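Local structure of EGF family domain-containing protein (Toxoplasma gondii, 4Z80) at residues Pro88-Gly93 / Thr333-Pro338; Ala280-Ser285 / Asn328-Thr333; Gln297-Ser302 / Asn313-Val318. The protein binds a peptide of the rhoptry neck protein RON2L1 as the apical membrane antigen AMA4, and probably takes part in the moving junction during host cell invasion. One frame throughout, in Å; residues are numbered along the deposited sequence.

Contact 1 of 3, residues Pro88-Gly93 / Thr333-Pro338; sequences PYMAAG and TSHTRP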
loop_
_atom_site.group_PDB
_atom_site.type_symbol
_atom_site.label_atom_id
_atom_site.label_comp_id
_atom_site.label_asym_id
_atom_site.label_seq_id
_atom_site.Cartn_x
_atom_site.Cartn_y
_atom_site.Cartn_z
ATOM N N PRO A 88 -13.216 8.919 -8.243
ATOM C CA PRO A 88 -12.040 9.326 -7.463
ATOM C C PRO A 88 -11.893 8.474 -6.209
ATOM O O PRO A 88 -12.415 8.797 -5.143
ATOM C CB PRO A 88 -12.320 10.792 -7.134
ATOM C CG PRO A 88 -13.765 10.957 -7.240
ATOM C CD PRO A 88 -14.315 9.892 -8.140
ATOM N N TYR A 89 -11.205 7.354 -6.386
ATOM C CA TYR A 89 -11.027 6.352 -5.345
ATOM C C TYR A 89 -9.624 6.360 -4.736
ATOM O O TYR A 89 -8.619 6.453 -5.452
ATOM C CB TYR A 89 -11.275 4.952 -5.915
ATOM C CG TYR A 89 -12.709 4.538 -6.166
ATOM C CD1 TYR A 89 -13.745 4.951 -5.345
ATOM C CD2 TYR A 89 -13.007 3.680 -7.213
ATOM C CE1 TYR A 89 -15.050 4.532 -5.582
ATOM C CE2 TYR A 89 -14.293 3.261 -7.456
ATOM C CZ TYR A 89 -15.309 3.688 -6.643
ATOM O OH TYR A 89 -16.594 3.254 -6.900
ATOM N N MET A 90 -9.567 6.216 -3.415
ATOM C CA MET A 90 -8.326 5.841 -2.740
ATOM C C MET A 90 -8.285 4.326 -2.539
ATOM O O MET A 90 -9.327 3.675 -2.443
ATOM C CB MET A 90 -8.185 6.573 -1.397
ATOM C CG MET A 90 -9.271 6.291 -0.388
ATOM S SD MET A 90 -9.091 7.400 1.035
ATOM C CE MET A 90 -10.387 6.754 2.080
ATOM N N ALA A 91 -7.077 3.771 -2.487
ATOM C CA ALA A 91 -6.890 2.366 -2.159
ATOM C C ALA A 91 -7.360 2.124 -0.728
ATOM O O ALA A 91 -7.000 2.875 0.184
ATOM C CB ALA A 91 -5.430 1.963 -2.325
ATOM N N ALA A 92 -8.163 1.083 -0.530
ATOM C CA ALA A 92 -8.836 0.845 0.744
ATOM C C ALA A 92 -8.749 -0.616 1.139
ATOM O O ALA A 92 -8.535 -1.488 0.293
ATOM C CB ALA A 92 -10.289 1.270 0.657
ATOM N N GLY A 93 -8.943 -0.863 2.434
ATOM C CA GLY A 93 -8.919 -2.200 2.999
ATOM C C GLY A 93 -8.041 -2.208 4.233
ATOM O O GLY A 93 -6.834 -2.012 4.136
ATOM N N THR A 333 -2.676 -0.441 2.792
ATOM C CA THR A 333 -3.352 0.828 2.561
ATOM C C THR A 333 -3.055 1.818 3.686
ATOM O O THR A 333 -2.618 1.449 4.782
ATOM C CB THR A 333 -4.873 0.660 2.411
ATOM O OG1 THR A 333 -5.471 0.376 3.680
ATOM C CG2 THR A 333 -5.198 -0.455 1.423
ATOM N N SER A 334 -3.295 3.084 3.395
ATOM C CA SER A 334 -3.026 4.158 4.341
ATOM C C SER A 334 -3.863 3.977 5.598
ATOM O O SER A 334 -3.467 4.394 6.689
ATOM C CB SER A 334 -3.315 5.506 3.678
ATOM O OG SER A 334 -2.820 6.600 4.436
ATOM N N HIS A 335 -5.016 3.336 5.441
ATOM C CA HIS A 335 -5.951 3.128 6.535
ATOM C C HIS A 335 -5.921 1.674 7.011
ATOM O O HIS A 335 -6.930 0.972 7.017
ATOM C CB HIS A 335 -7.358 3.540 6.093
ATOM C CG HIS A 335 -7.497 5.005 5.798
ATOM N ND1 HIS A 335 -7.562 5.508 4.515
ATOM C CD2 HIS A 335 -7.595 6.073 6.626
ATOM C CE1 HIS A 335 -7.692 6.824 4.567
ATOM N NE2 HIS A 335 -7.709 7.191 5.838
ATOM N N THR A 336 -4.740 1.229 7.414
ATOM C CA THR A 336 -4.571 -0.093 7.988
ATOM C C THR A 336 -4.990 -0.061 9.459
ATOM O O THR A 336 -4.652 0.887 10.172
ATOM C CB THR A 336 -3.114 -0.550 7.844
ATOM O OG1 THR A 336 -2.806 -0.708 6.449
ATOM C CG2 THR A 336 -2.857 -1.865 8.559
ATOM N N ARG A 337 -5.714 -1.077 9.918
ATOM C CA ARG A 337 -6.222 -1.072 11.288
ATOM C C ARG A 337 -5.098 -1.491 12.247
ATOM O O ARG A 337 -4.325 -2.401 11.959
ATOM C CB ARG A 337 -7.467 -1.966 11.430
ATOM C CG ARG A 337 -7.332 -3.441 11.018
ATOM C CD ARG A 337 -8.694 -4.141 11.043
ATOM N NE ARG A 337 -9.339 -3.980 12.350
ATOM C CZ ARG A 337 -10.647 -4.015 12.579
ATOM N NH1 ARG A 337 -11.519 -4.225 11.599
ATOM N NH2 ARG A 337 -11.089 -3.843 13.815
ATOM N N PRO A 338 -4.983 -0.784 13.378
ATOM C CA PRO A 338 -3.848 -0.988 14.283
ATOM C C PRO A 338 -3.944 -2.291 15.066
ATOM O O PRO A 338 -2.952 -2.727 15.663
ATOM C CB PRO A 338 -3.928 0.230 15.213
ATOM C CG PRO A 338 -5.340 0.629 15.197
ATOM C CD PRO A 338 -5.834 0.337 13.804
HETATM O O HOH W 1 -4.275 3.646 0.689
HETATM O O HOH W 2 -7.679 3.697 2.573
HETATM O O HOH W 3 -3.783 -2.485 4.529
HETATM O O HOH W 4 -9.241 0.846 5.456
#
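The carbonyl oxygen of Gly93 is held by two donors. Thr333 OG1 donates to Gly93 O at 2.8 Å, from above the carbonyl plane. Water 3, the second donor, also accepts from the Thr333 backbone N and donates to Thr336 OG1, tying Gly93 to Thr333 and Thr336. Thr336 OG1 in turn donates to Thr333 O at 2.7 Å, in the carbonyl plane and on a lone pair. Thr333 OG1 sits between its backbone N and carbonyl carbon (chi1 73°), and Thr333 CG2 rests 3.6 Å from Ala92 C. Gly93 has phi 132°, where a side chain would clash with the preceding carbonyl.

Ala91 O also has two water donors. Water 1 passes the link on to Ser334 N, and water 2 lies in the plane of the His335 ring, 2.7 Å from His335 ND1. Glu177 binds the other ring nitrogen, NE2. Met90 extends beyond CG and brings its methyl CE within 3.7 Å of His335 CE1, with the sulfur at the ring edge. This is a buried junction, part direct and part through waters, joining the end of strand 89-91, partner of strand 60-62, to the loop after strand 329-332 in the apical membrane antigen family region.

Contact 2 of 3, residues Ala280-Ser285 / Asn328-Thr333; sequences AMFDMS and NMVYVT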
loop_
_atom_site.group_PDB
_atom_site.type_symbol
_atom_site.label_atom_id
_atom_site.label_comp_id
_atom_site.label_asym_id
_atom_site.label_seq_id
_atom_site.Cartn_x
_atom_site.Cartn_y
_atom_site.Cartn_z
ATOM N N ALA A 280 0.992 1.552 0.115
ATOM C CA ALA A 280 2.414 1.297 0.245
ATOM C C ALA A 280 2.720 -0.183 0.144
ATOM O O ALA A 280 1.856 -1.030 0.373
ATOM C CB ALA A 280 2.936 1.856 1.574
ATOM N N MET A 281 3.967 -0.475 -0.216
ATOM C CA MET A 281 4.518 -1.821 -0.179
ATOM C C MET A 281 5.493 -1.956 0.986
ATOM O O MET A 281 6.410 -1.152 1.113
ATOM C CB MET A 281 5.248 -2.133 -1.479
ATOM C CG MET A 281 4.376 -2.127 -2.720
ATOM S SD MET A 281 3.028 -3.334 -2.664
ATOM C CE MET A 281 3.947 -4.839 -2.380
ATOM N N PHE A 282 5.289 -2.963 1.826
ATOM C CA PHE A 282 6.237 -3.298 2.881
ATOM C C PHE A 282 6.934 -4.603 2.550
ATOM O O PHE A 282 6.299 -5.556 2.110
ATOM C CB PHE A 282 5.525 -3.397 4.224
ATOM C CG PHE A 282 6.453 -3.598 5.388
ATOM C CD1 PHE A 282 7.272 -2.567 5.816
ATOM C CD2 PHE A 282 6.492 -4.807 6.062
ATOM C CE1 PHE A 282 8.128 -2.740 6.890
ATOM C CE2 PHE A 282 7.349 -4.988 7.146
ATOM C CZ PHE A 282 8.165 -3.949 7.556
ATOM N N ASP A 283 8.250 -4.630 2.741
ATOM C CA ASP A 283 9.048 -5.828 2.531
ATOM C C ASP A 283 9.409 -6.427 3.896
ATOM O O ASP A 283 10.189 -5.835 4.652
ATOM C CB ASP A 283 10.291 -5.476 1.713
ATOM C CG ASP A 283 11.081 -6.695 1.267
ATOM O OD1 ASP A 283 11.106 -7.711 1.991
ATOM O OD2 ASP A 283 11.699 -6.630 0.181
ATOM N N MET A 284 8.825 -7.583 4.212
ATOM C CA MET A 284 9.013 -8.224 5.519
ATOM C C MET A 284 10.460 -8.615 5.758
ATOM O O MET A 284 10.890 -8.720 6.907
ATOM C CB MET A 284 8.145 -9.480 5.648
ATOM C CG MET A 284 6.648 -9.256 5.552
ATOM S SD MET A 284 5.909 -8.438 6.975
ATOM C CE MET A 284 6.146 -9.689 8.239
ATOM N N SER A 285 11.208 -8.854 4.688
ATOM C CA SER A 285 12.563 -9.363 4.845
ATOM C C SER A 285 13.567 -8.227 5.067
ATOM O O SER A 285 14.529 -8.401 5.813
ATOM C CB SER A 285 12.962 -10.211 3.636
ATOM O OG SER A 285 13.082 -9.430 2.467
ATOM N N ASN A 328 7.235 -12.224 0.645
ATOM C CA ASN A 328 7.842 -11.256 1.549
ATOM C C ASN A 328 7.210 -9.869 1.442
ATOM O O ASN A 328 7.435 -9.008 2.291
ATOM C CB ASN A 328 9.340 -11.152 1.270
ATOM C CG ASN A 328 9.644 -10.749 -0.177
ATOM O OD1 ASN A 328 9.065 -11.289 -1.133
ATOM N ND2 ASN A 328 10.554 -9.792 -0.342
ATOM N N MET A 329 6.414 -9.652 0.395
ATOM C CA MET A 329 5.827 -8.346 0.124
ATOM C C MET A 329 4.436 -8.232 0.717
ATOM O O MET A 329 3.718 -9.223 0.844
ATOM C CB MET A 329 5.765 -8.090 -1.382
ATOM C CG MET A 329 7.106 -8.104 -2.091
ATOM S SD MET A 329 8.365 -7.063 -1.305
ATOM C CE MET A 329 7.548 -5.479 -1.304
ATOM N N VAL A 330 4.079 -7.008 1.091
ATOM C CA VAL A 330 2.786 -6.719 1.691
ATOM C C VAL A 330 2.225 -5.447 1.079
ATOM O O VAL A 330 2.888 -4.414 1.086
ATOM C CB VAL A 330 2.883 -6.531 3.223
ATOM C CG1 VAL A 330 1.528 -6.638 3.862
ATOM C CG2 VAL A 330 3.844 -7.537 3.855
ATOM N N TYR A 331 1.006 -5.528 0.557
ATOM C CA TYR A 331 0.279 -4.366 0.076
ATOM C C TYR A 331 -0.508 -3.780 1.242
ATOM O O TYR A 331 -1.357 -4.437 1.823
ATOM C CB TYR A 331 -0.651 -4.747 -1.090
ATOM C CG TYR A 331 -1.316 -3.566 -1.780
ATOM C CD1 TYR A 331 -2.532 -3.063 -1.324
ATOM C CD2 TYR A 331 -0.726 -2.955 -2.879
ATOM C CE1 TYR A 331 -3.142 -1.978 -1.953
ATOM C CE2 TYR A 331 -1.327 -1.874 -3.509
ATOM C CZ TYR A 331 -2.528 -1.390 -3.040
ATOM O OH TYR A 331 -3.114 -0.305 -3.670
ATOM N N VAL A 332 -0.196 -2.532 1.571
ATOM C CA VAL A 332 -0.692 -1.870 2.765
ATOM C C VAL A 332 -1.423 -0.594 2.385
ATOM O O VAL A 332 -0.844 0.263 1.733
ATOM C CB VAL A 332 0.491 -1.522 3.697
ATOM C CG1 VAL A 332 0.043 -0.735 4.899
ATOM C CG2 VAL A 332 1.216 -2.801 4.115
ATOM N N THR A 333 -2.676 -0.441 2.792
ATOM C CA THR A 333 -3.352 0.828 2.561
ATOM C C THR A 333 -3.055 1.818 3.686
ATOM O O THR A 333 -2.618 1.449 4.782
ATOM C CB THR A 333 -4.873 0.660 2.411
ATOM O OG1 THR A 333 -5.471 0.376 3.680
ATOM C CG2 THR A 333 -5.198 -0.455 1.423
#
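Four backbone hydrogen bonds join strands 280-283 and 329-332, two neighbours in an antiparallel four-stranded sheet. Ala280 pairs with Val332 and Phe282 with Val330, each through two N-H to O bonds; Phe282 N to Val330 O is 2.9 Å. A fifth bond, Met284 N to Asn328 O, is nearly straight at 170° and continues the pairing at Met284 and Asn328.

Beside it, Asp283 OD1 takes three donors. Ser285 N meets the anti lone pair of Asp283 OD1 and closes an Asx turn. Ser285 OG and Asn328 ND2 both come from above the carboxylate plane, and Asn328 ND2 lies 3.2 Å from Asp283 OD1. This grip probably favours the charged carboxylate.

Met281, Asp283, Met329 and Tyr331 share one face of the sheet. Met281 and Met329 are both bent at chi2 and chi3, cross at about a right angle and meet methyl to methyl, CE to CE, at 3.8 Å. Met281 SD makes an oblique Met-aromatic contact with Tyr331, whose ring also has a cation-pi contact with Lys100. Ala280, Phe282, Val330 and Val332 take the other face, where helix 252-262 packs. There Met284 folds back, its SD in the plane of the Phe282 ring at the edge and its CG 3.7 Å from Val330 CG2.

Contact 3 of 3, residues Gln297-Ser302 / Asn313-Val318; sequences QDFRSS and NAFYCV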
loop_
_atom_site.group_PDB
_atom_site.type_symbol
_atom_site.label_atom_id
_atom_site.label_comp_id
_atom_site.label_asym_id
_atom_site.label_seq_id
_atom_site.Cartn_x
_atom_site.Cartn_y
_atom_site.Cartn_z
ATOM N N GLN A 297 -5.274 -0.460 -8.704
ATOM C CA GLN A 297 -4.736 -1.803 -8.496
ATOM C C GLN A 297 -4.908 -2.725 -9.708
ATOM O O GLN A 297 -4.194 -3.710 -9.839
ATOM C CB GLN A 297 -5.391 -2.417 -7.262
ATOM C CG GLN A 297 -4.909 -1.779 -5.961
ATOM C CD GLN A 297 -5.994 -1.744 -4.910
ATOM O OE1 GLN A 297 -6.354 -2.775 -4.345
ATOM N NE2 GLN A 297 -6.554 -0.565 -4.675
ATOM N N ASP A 298 -5.837 -2.387 -10.600
ATOM C CA ASP A 298 -6.098 -3.184 -11.803
ATOM C C ASP A 298 -6.515 -2.249 -12.927
ATOM O O ASP A 298 -7.390 -1.409 -12.736
ATOM C CB ASP A 298 -7.193 -4.226 -11.534
ATOM C CG ASP A 298 -7.291 -5.289 -12.621
ATOM O OD1 ASP A 298 -7.817 -4.994 -13.711
ATOM O OD2 ASP A 298 -6.874 -6.440 -12.365
ATOM N N PHE A 299 -5.901 -2.399 -14.094
ATOM C CA PHE A 299 -6.287 -1.630 -15.276
ATOM C C PHE A 299 -6.003 -2.508 -16.477
ATOM O O PHE A 299 -4.882 -2.975 -16.658
ATOM C CB PHE A 299 -5.527 -0.304 -15.363
ATOM C CG PHE A 299 -6.013 0.615 -16.465
ATOM C CD1 PHE A 299 -7.356 0.931 -16.573
ATOM C CD2 PHE A 299 -5.126 1.177 -17.368
ATOM C CE1 PHE A 299 -7.807 1.777 -17.569
ATOM C CE2 PHE A 299 -5.574 2.027 -18.368
ATOM C CZ PHE A 299 -6.919 2.323 -18.468
ATOM N N ARG A 300 -7.030 -2.785 -17.274
ATOM C CA ARG A 300 -6.889 -3.726 -18.381
ATOM C C ARG A 300 -7.796 -3.343 -19.549
ATOM O O ARG A 300 -8.117 -4.181 -20.392
ATOM C CB ARG A 300 -7.193 -5.151 -17.915
ATOM C CG ARG A 300 -8.610 -5.353 -17.410
ATOM C CD ARG A 300 -8.857 -6.797 -16.992
ATOM N NE ARG A 300 -8.221 -7.140 -15.725
ATOM C CZ ARG A 300 -8.152 -8.374 -15.236
ATOM N NH1 ARG A 300 -8.673 -9.388 -15.918
ATOM N NH2 ARG A 300 -7.559 -8.588 -14.067
ATOM N N SER A 301 -8.189 -2.075 -19.594
ATOM C CA SER A 301 -8.970 -1.529 -20.704
ATOM C C SER A 301 -8.232 -1.565 -22.029
ATOM O O SER A 301 -7.013 -1.690 -22.069
ATOM C CB SER A 301 -9.348 -0.084 -20.398
ATOM O OG SER A 301 -10.120 -0.011 -19.219
ATOM N N SER A 302 -8.981 -1.408 -23.117
ATOM C CA SER A 302 -8.395 -1.394 -24.446
ATOM C C SER A 302 -7.383 -0.268 -24.624
ATOM O O SER A 302 -6.535 -0.336 -25.509
ATOM C CB SER A 302 -9.487 -1.260 -25.501
ATOM O OG SER A 302 -10.202 -0.065 -25.321
ATOM N N ASN A 313 -0.055 10.466 -21.316
ATOM C CA ASN A 313 -1.460 10.522 -20.924
ATOM C C ASN A 313 -2.070 9.125 -20.793
ATOM O O ASN A 313 -3.237 8.988 -20.417
ATOM C CB ASN A 313 -2.267 11.361 -21.918
ATOM C CG ASN A 313 -3.544 11.911 -21.305
ATOM O OD1 ASN A 313 -4.640 11.689 -21.819
ATOM N ND2 ASN A 313 -3.405 12.616 -20.182
ATOM N N ALA A 314 -1.283 8.090 -21.081
ATOM C CA ALA A 314 -1.760 6.718 -20.951
ATOM C C ALA A 314 -1.425 6.165 -19.571
ATOM O O ALA A 314 -0.571 6.703 -18.858
ATOM C CB ALA A 314 -1.161 5.832 -22.042
ATOM N N PHE A 315 -2.148 5.119 -19.191
ATOM C CA PHE A 315 -1.900 4.398 -17.953
ATOM C C PHE A 315 -1.598 2.949 -18.304
ATOM O O PHE A 315 -2.200 2.379 -19.214
ATOM C CB PHE A 315 -3.100 4.500 -16.995
ATOM C CG PHE A 315 -2.744 4.241 -15.549
ATOM C CD1 PHE A 315 -2.668 2.945 -15.057
ATOM C CD2 PHE A 315 -2.475 5.296 -14.680
ATOM C CE1 PHE A 315 -2.321 2.702 -13.731
ATOM C CE2 PHE A 315 -2.133 5.050 -13.347
ATOM C CZ PHE A 315 -2.067 3.759 -12.879
ATOM N N TYR A 316 -0.645 2.361 -17.596
ATOM C CA TYR A 316 -0.203 1.009 -17.876
ATOM C C TYR A 316 -1.191 -0.076 -17.464
ATOM O O TYR A 316 -1.929 0.058 -16.482
ATOM C CB TYR A 316 1.136 0.753 -17.182
ATOM C CG TYR A 316 2.306 1.282 -17.969
ATOM C CD1 TYR A 316 2.744 0.609 -19.100
ATOM C CD2 TYR A 316 2.958 2.457 -17.608
ATOM C CE1 TYR A 316 3.795 1.084 -19.850
ATOM C CE2 TYR A 316 4.027 2.933 -18.352
ATOM C CZ TYR A 316 4.438 2.239 -19.467
ATOM O OH TYR A 316 5.497 2.681 -20.236
ATOM N N CYS A 317 -1.195 -1.151 -18.249
ATOM C CA CYS A 317 -1.906 -2.374 -17.897
ATOM C C CYS A 317 -1.282 -2.934 -16.631
ATOM O O CYS A 317 -0.096 -3.247 -16.627
ATOM C CB CYS A 317 -1.807 -3.408 -19.012
ATOM S SG CYS A 317 -2.321 -2.865 -20.669
ATOM N N VAL A 318 -2.063 -3.056 -15.566
ATOM C CA VAL A 318 -1.550 -3.621 -14.323
ATOM C C VAL A 318 -2.613 -4.495 -13.687
ATOM O O VAL A 318 -3.800 -4.331 -13.955
ATOM C CB VAL A 318 -1.117 -2.526 -13.294
ATOM C CG1 VAL A 318 -0.018 -1.647 -13.854
ATOM C CG2 VAL A 318 -2.302 -1.674 -12.848
#
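The two segments run antiparallel and meet in a single hydrogen-bonded bridge between Phe299 and Val318. Phe299 N donates to Val318 O at 2.9 Å, almost straight at 169° but from above the carbonyl plane. Val318 N returns a bond of 3.0 Å to Phe299 O, more bent at the hydrogen but in the carbonyl plane and on a lone pair. CA-H contacts flank the pair: Asp298 CA lies against Val318 O, and Cys317 CA against Phe299 O.

Phe299 carries most of the side-chain contact. Its CG is anti to the backbone N (chi1 -172°), which lays the ring along the backbone of Phe315 and Tyr316. The ring edge meets two carbonyl oxygens in its plane: CE2 is 3.5 Å from Phe315 O, and CD2 is 3.5 Å from Tyr316 O. Phe315 turns its own edge toward the Phe299 face in an offset edge-to-face pair, with planes at 87° and centroids 5.8 Å apart. Phe315 CB touches Phe299 CE2 as well. Thr84 of helix 80-84 touches both side chains. Val318 CG2 lies 4.3 Å from Phe299 CB.

Next to the bridge, Arg300 grips Asp298 side-on. NE goes to OD1 and NH2 to OD2, each on a syn lone pair and in the guanidinium plane. Both bonds belong to one salt bridge, with Arg300 NH2 2.8 Å from Asp298 OD2.

The antiparallel bridge closes the base of a loop that the Cys304-Cys317 disulfide also crosslinks, within the AMA family region of the PAN clan.

In the fold
The contacts are nested along the chain, contact 3 inside the loop closed by contact 2, and contact 2 inside that of contact 1. Contacts 1 and 2 share Thr333, where strand 329-332 passes into the loop before helix 340-343, and their centres are about 14 Å apart. Contact 2 lies in the four-stranded sheet, near the chain centre. Contact 3 lies further out, between strands 289-291 and 318-321, its centre about 20 and 22 Å from those of contacts 1 and 2. Gln297 of contact 3 packs against both, NE2 3.6 Å from Ala91 CB and CG 3.3 Å from Tyr331 OH. Contact 1 ties an early part of the chain to the family region that holds contacts 2 and 3.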